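Local coordinates for protein-S-isoprenylcysteine O-methyltransferase (Tribolium castaneum, PDB 5V7P), which catalyses the S-adenosyl-L-methionine-dependent methylation of the carboxyl group of isoprenylated C-terminal cysteines at the endoplasmic reticulum membrane, at residues A[197-201]-A[202-206]; A[252-255]-A[256-259]. All coordinates share one frame; numbering follows the deposited sequence.

Interaction 1 (A[197-201]-A[202-206]); sequences VLVTH and GVYAW. With SAH (S-adenosyl-L-homocysteine), chain C; MPG ([(Z)-octadec-9-enyl] (2R)-2,3-bis(oxidanyl)propanoate), chain B; MPG ([(Z)-octadec-9-enyl] (2R)-2,3-bis(oxidanyl)propanoate), chain R.
Val199 and Tyr204 meet across the turn through their apolar parts: CG1 of Val199, set anti to its own backbone N (chi1 -179°), lies 3.7 Å from CD1 of Tyr204, and the valine CB sits over one face of the ring. Backbone bonding here is modest. Tyr204 N gives a weak bond to His201 O, whereas Ala205 N reaches Gly202 O at 2.7 Å, and Gly202 has the positive phi that this bend uses.

Main-chain bonds from Val199 hold the adenine of S-adenosyl-L-homocysteine, its N donating to N1 at 3.0 Å and its O accepting from N6 at 3.1 Å. At the other end of the ligand, Tyr204 OH donates a weak bond to OXT, 2.8 Å away. A phenylalanine at Tyr204 would keep the ring against Val199 but would probably leave that carboxylate oxygen without its hydroxyl mate. On the lipid side, His201 NE2 pairs with O3 of one bound MPG lipid (chain B) at 3.2 Å.

The loop after helix 156-180 thus turns into the short, weakly bonded helix 203-206, with Tyr204 packed on Ala180 and Pro210, and Leu198 and Thr200 against helix 260-268.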
# COMPACT_ATOMS: atom_id res chain seq x y z
N VAL A 197 9.22 18.08 -8.81
CA VAL A 197 10.58 18.53 -8.54
C VAL A 197 11.26 17.50 -7.64
O VAL A 197 10.61 16.70 -6.97
CB VAL A 197 10.61 19.93 -7.89
CG1 VAL A 197 10.04 20.97 -8.84
CG2 VAL A 197 9.86 19.93 -6.56
N LEU A 198 12.58 17.54 -7.65
CA LEU A 198 13.37 16.63 -6.83
C LEU A 198 13.46 17.15 -5.40
O LEU A 198 13.68 18.34 -5.16
CB LEU A 198 14.77 16.46 -7.42
CG LEU A 198 15.73 15.55 -6.64
CD1 LEU A 198 15.15 14.15 -6.47
CD2 LEU A 198 17.07 15.48 -7.35
N VAL A 199 13.29 16.24 -4.44
CA VAL A 199 13.29 16.55 -3.02
C VAL A 199 14.53 15.91 -2.42
O VAL A 199 14.71 14.69 -2.52
CB VAL A 199 12.02 16.05 -2.32
CG1 VAL A 199 12.03 16.41 -0.84
CG2 VAL A 199 10.78 16.63 -3.00
N THR A 200 15.39 16.72 -1.80
CA THR A 200 16.62 16.24 -1.20
C THR A 200 16.83 16.77 0.22
O THR A 200 17.89 16.54 0.80
CB THR A 200 17.83 16.62 -2.06
OG1 THR A 200 17.90 18.05 -2.18
CG2 THR A 200 17.72 16.01 -3.45
N HIS A 201 15.85 17.47 0.78
CA HIS A 201 15.96 18.06 2.10
C HIS A 201 15.11 17.28 3.10
O HIS A 201 14.31 16.42 2.73
CB HIS A 201 15.55 19.53 2.08
CG HIS A 201 14.10 19.75 1.78
ND1 HIS A 201 13.59 19.70 0.50
CD2 HIS A 201 13.05 20.03 2.59
CE1 HIS A 201 12.29 19.94 0.54
NE2 HIS A 201 11.94 20.14 1.80
N GLY A 202 15.29 17.61 4.38
CA GLY A 202 14.57 16.90 5.42
C GLY A 202 14.99 15.44 5.48
O GLY A 202 16.15 15.09 5.25
N VAL A 203 14.03 14.57 5.78
CA VAL A 203 14.31 13.14 5.84
C VAL A 203 14.83 12.62 4.51
O VAL A 203 15.46 11.56 4.46
CB VAL A 203 13.06 12.36 6.30
CG1 VAL A 203 12.72 12.72 7.74
CG2 VAL A 203 11.88 12.63 5.38
N TYR A 204 14.58 13.34 3.41
CA TYR A 204 15.16 12.95 2.13
C TYR A 204 16.66 13.23 2.06
O TYR A 204 17.31 12.78 1.11
CB TYR A 204 14.43 13.64 0.98
CG TYR A 204 13.09 13.01 0.71
CD1 TYR A 204 11.94 13.45 1.36
CD2 TYR A 204 12.96 11.95 -0.18
CE1 TYR A 204 10.71 12.86 1.13
CE2 TYR A 204 11.74 11.36 -0.43
CZ TYR A 204 10.62 11.82 0.23
OH TYR A 204 9.41 11.23 -0.01
N ALA A 205 17.21 13.95 3.03
CA ALA A 205 18.66 14.04 3.16
C ALA A 205 19.24 12.84 3.89
O ALA A 205 20.43 12.54 3.72
CB ALA A 205 19.05 15.33 3.90
N TRP A 206 18.44 12.14 4.69
CA TRP A 206 18.90 10.93 5.37
C TRP A 206 18.82 9.72 4.45
O TRP A 206 19.78 8.96 4.32
CB TRP A 206 18.07 10.68 6.64
CG TRP A 206 17.99 11.84 7.58
CD1 TRP A 206 18.76 12.97 7.58
CD2 TRP A 206 17.06 11.99 8.67
NE1 TRP A 206 18.37 13.80 8.60
CE2 TRP A 206 17.34 13.22 9.28
CE3 TRP A 206 16.04 11.19 9.18
CZ2 TRP A 206 16.62 13.68 10.38
CZ3 TRP A 206 15.32 11.64 10.27
CH2 TRP A 206 15.62 12.88 10.86
N SAH C . 10.27 6.62 -2.67
CA SAH C . 9.95 7.83 -1.92
CB SAH C . 8.61 8.39 -2.38
CG SAH C . 7.47 7.38 -2.41
SD SAH C . 5.99 8.07 -3.21
C SAH C . 9.92 7.55 -0.42
O SAH C . 9.88 6.40 0.01
OXT SAH C . 9.92 8.48 0.40
C5' SAH C . 6.47 7.55 -4.88
C4' SAH C . 6.64 8.72 -5.85
O4' SAH C . 7.56 9.65 -5.33
C3' SAH C . 7.19 8.23 -7.18
O3' SAH C . 6.31 8.55 -8.23
C2' SAH C . 8.52 8.92 -7.36
O2' SAH C . 8.66 9.43 -8.66
C1' SAH C . 8.51 10.03 -6.31
N9 SAH C . 9.82 10.25 -5.66
C8 SAH C . 10.66 9.31 -5.13
N7 SAH C . 11.75 9.93 -4.63
C5 SAH C . 11.61 11.26 -4.82
C6 SAH C . 12.43 12.33 -4.51
N6 SAH C . 13.59 12.15 -3.89
N1 SAH C . 12.01 13.60 -4.84
C2 SAH C . 10.81 13.80 -5.49
N3 SAH C . 10.01 12.72 -5.80
C4 SAH C . 10.41 11.47 -5.47
C2 MPG B . 7.68 18.51 7.18
C3 MPG B . 8.06 18.69 8.65
C4 MPG B . 7.49 17.56 9.49
C5 MPG B . 8.31 17.43 10.77
C6 MPG B . 7.49 16.73 11.85
C7 MPG B . 8.41 16.32 13.00
C8 MPG B . 7.78 15.18 13.80
C9 MPG B . 8.13 15.35 15.28
C10 MPG B . 7.39 14.82 16.23
C11 MPG B . 6.14 14.00 15.92
C12 MPG B . 5.77 13.14 17.13
C13 MPG B . 4.25 13.13 17.31
C14 MPG B . 3.86 12.03 18.29
O1 MPG B . 7.52 19.94 5.28
C1 MPG B . 7.08 19.79 6.60
CXD MPG B . 7.34 21.68 3.44
O2 MPG B . 6.55 21.70 2.29
C21 MPG B . 8.74 21.16 3.10
O3 MPG B . 9.16 21.71 1.87
O4 MPG B . 5.53 20.72 4.59
CX3 MPG B . 6.71 20.75 4.48
C2 MPG R . 13.27 17.50 9.28
C3 MPG R . 12.34 16.68 10.16
C4 MPG R . 13.18 15.87 11.14
C5 MPG R . 12.27 15.05 12.05
C6 MPG R . 11.89 13.74 11.38
C7 MPG R . 11.38 12.75 12.43
C8 MPG R . 11.36 11.35 11.84
C9 MPG R . 11.29 10.33 12.98
C10 MPG R . 12.04 9.24 13.06
C11 MPG R . 13.09 8.82 12.04
C12 MPG R . 14.42 8.59 12.75
C13 MPG R . 14.33 7.32 13.59
O1 MPG R . 13.35 19.65 8.28
C1 MPG R . 12.48 18.59 8.56
CXD MPG R . 13.61 21.90 7.15
O2 MPG R . 14.73 21.72 6.33
C21 MPG R . 14.06 22.42 8.52
O3 MPG R . 15.01 23.43 8.34
O4 MPG R . 11.94 20.32 6.66
CX3 MPG R . 12.88 20.57 7.33

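Interaction 2 (A[252-255]-A[256-259]); sequences SMLL and SFFG. With SAH (S-adenosyl-L-homocysteine), chain C.
Met253 O is gripped by two donors of the following turn: Ser256 OG at 2.7 Å and, weakly, Phe257 N at 3.0 Å. The hydroxyl comes in at 118° to the C=O bond and is tilted 31° from the carbonyl plane. It gets there because OG lies between the backbone N and the carbonyl carbon of its own residue (chi1 67°), which folds it back along the helix. The Phe257 ring presents a face to the same oxygen, which stands 2.9 Å above its plane and off toward the rim, while Met253 CB packs near CZ.

Leu254 O likewise takes two amides, a well-directed bond from Phe258 N at 2.9 Å and a weak one from Phe257 N. The leucine side chain works on two fronts. CD2 lies in the plane of the Phe258 ring, at its edge, 3.8 Å from CE2; it also touches O2' of S-adenosyl-L-homocysteine, and CD1 rests 3.6 Å from C8 of the adenine. Beyond Leu254, the ring of Phe258 makes an edge-to-face contact with His196, a ligand-binding residue.

The last bond, Gly259 N to Leu255 O at 2.7 Å, closes the final turn of helix 231-258. Gly259 then leaves helical geometry and stands as N-cap of helix 260-268. It alone links the two helices, the positive-phi glycine common just after the C-terminus of a helix, here beside the S-adenosyl-L-homocysteine site.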
# COMPACT_ATOMS: atom_id res chain seq x y z
N SER A 252 14.64 4.27 -11.79
CA SER A 252 14.87 4.37 -13.23
C SER A 252 14.02 5.49 -13.83
O SER A 252 14.46 6.18 -14.76
CB SER A 252 14.56 3.04 -13.91
OG SER A 252 13.17 2.78 -13.93
N MET A 253 12.81 5.68 -13.31
CA MET A 253 11.98 6.79 -13.77
C MET A 253 12.49 8.12 -13.22
O MET A 253 12.39 9.15 -13.90
CB MET A 253 10.52 6.58 -13.35
CG MET A 253 9.94 5.22 -13.71
SD MET A 253 10.36 4.67 -15.38
CE MET A 253 9.68 6.00 -16.37
N LEU A 254 13.03 8.12 -12.00
CA LEU A 254 13.57 9.35 -11.43
C LEU A 254 14.81 9.82 -12.18
O LEU A 254 15.03 11.03 -12.31
CB LEU A 254 13.88 9.15 -9.95
CG LEU A 254 12.67 9.07 -9.03
CD1 LEU A 254 13.04 8.46 -7.69
CD2 LEU A 254 12.06 10.46 -8.82
N LEU A 255 15.62 8.89 -12.69
CA LEU A 255 16.79 9.28 -13.46
C LEU A 255 16.40 9.94 -14.78
O LEU A 255 17.03 10.91 -15.20
CB LEU A 255 17.68 8.06 -13.72
CG LEU A 255 18.58 7.64 -12.55
CD1 LEU A 255 19.19 6.28 -12.81
CD2 LEU A 255 19.67 8.67 -12.31
N SER A 256 15.35 9.43 -15.43
CA SER A 256 14.85 10.07 -16.63
C SER A 256 14.16 11.40 -16.33
O SER A 256 14.06 12.25 -17.22
CB SER A 256 13.88 9.14 -17.36
OG SER A 256 12.70 8.94 -16.60
N PHE A 257 13.69 11.59 -15.10
CA PHE A 257 13.06 12.85 -14.71
C PHE A 257 14.11 13.93 -14.46
O PHE A 257 14.02 15.03 -15.02
CB PHE A 257 12.21 12.66 -13.45
CG PHE A 257 10.99 11.78 -13.65
CD1 PHE A 257 10.62 11.34 -14.90
CD2 PHE A 257 10.22 11.42 -12.56
CE1 PHE A 257 9.50 10.54 -15.06
CE2 PHE A 257 9.10 10.63 -12.71
CZ PHE A 257 8.74 10.18 -13.96
N PHE A 258 15.10 13.63 -13.63
CA PHE A 258 16.03 14.64 -13.14
C PHE A 258 17.47 14.38 -13.54
O PHE A 258 18.36 15.16 -13.16
CB PHE A 258 15.93 14.74 -11.61
CG PHE A 258 14.52 14.89 -11.11
CD1 PHE A 258 13.82 16.07 -11.31
CD2 PHE A 258 13.89 13.85 -10.44
CE1 PHE A 258 12.52 16.21 -10.86
CE2 PHE A 258 12.59 13.99 -9.98
CZ PHE A 258 11.91 15.17 -10.19
N GLY A 259 17.74 13.32 -14.30
CA GLY A 259 19.06 13.13 -14.87
C GLY A 259 20.16 13.13 -13.82
O GLY A 259 20.11 12.39 -12.83
N SAH C . 10.27 6.62 -2.67
CA SAH C . 9.95 7.83 -1.92
CB SAH C . 8.61 8.39 -2.38
CG SAH C . 7.47 7.38 -2.41
SD SAH C . 5.99 8.07 -3.21
C SAH C . 9.92 7.55 -0.42
O SAH C . 9.88 6.40 0.01
OXT SAH C . 9.92 8.48 0.40
C5' SAH C . 6.47 7.55 -4.88
C4' SAH C . 6.64 8.72 -5.85
O4' SAH C . 7.56 9.65 -5.33
C3' SAH C . 7.19 8.23 -7.18
O3' SAH C . 6.31 8.55 -8.23
C2' SAH C . 8.52 8.92 -7.36
O2' SAH C . 8.66 9.43 -8.66
C1' SAH C . 8.51 10.03 -6.31
N9 SAH C . 9.82 10.25 -5.66
C8 SAH C . 10.66 9.31 -5.13
N7 SAH C . 11.75 9.93 -4.63
C5 SAH C . 11.61 11.26 -4.82
C6 SAH C . 12.43 12.33 -4.51
N6 SAH C . 13.59 12.15 -3.89
N1 SAH C . 12.01 13.60 -4.84
C2 SAH C . 10.81 13.80 -5.49
N3 SAH C . 10.01 12.72 -5.80
C4 SAH C . 10.41 11.47 -5.47

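Overall arrangement
Interactions 1 and 2 hold S-adenosyl-L-homocysteine with unlike elements. Both are partly buried, lie on the same side of the chain's centre with their own centres about 15 Å apart, and touch the ligand. Interaction 1, in a loop and short helix, offers it polar groups and also meets bound lipid; interaction 2, at the end of a long helix, spends its hydrogen bonds on its own backbone and gives the ligand apolar surface. They join directly where the Phe258 ring packs on the backbone of Val197 and Leu198. Helix 260-268 is a shared neighbour, touched by side chains from both.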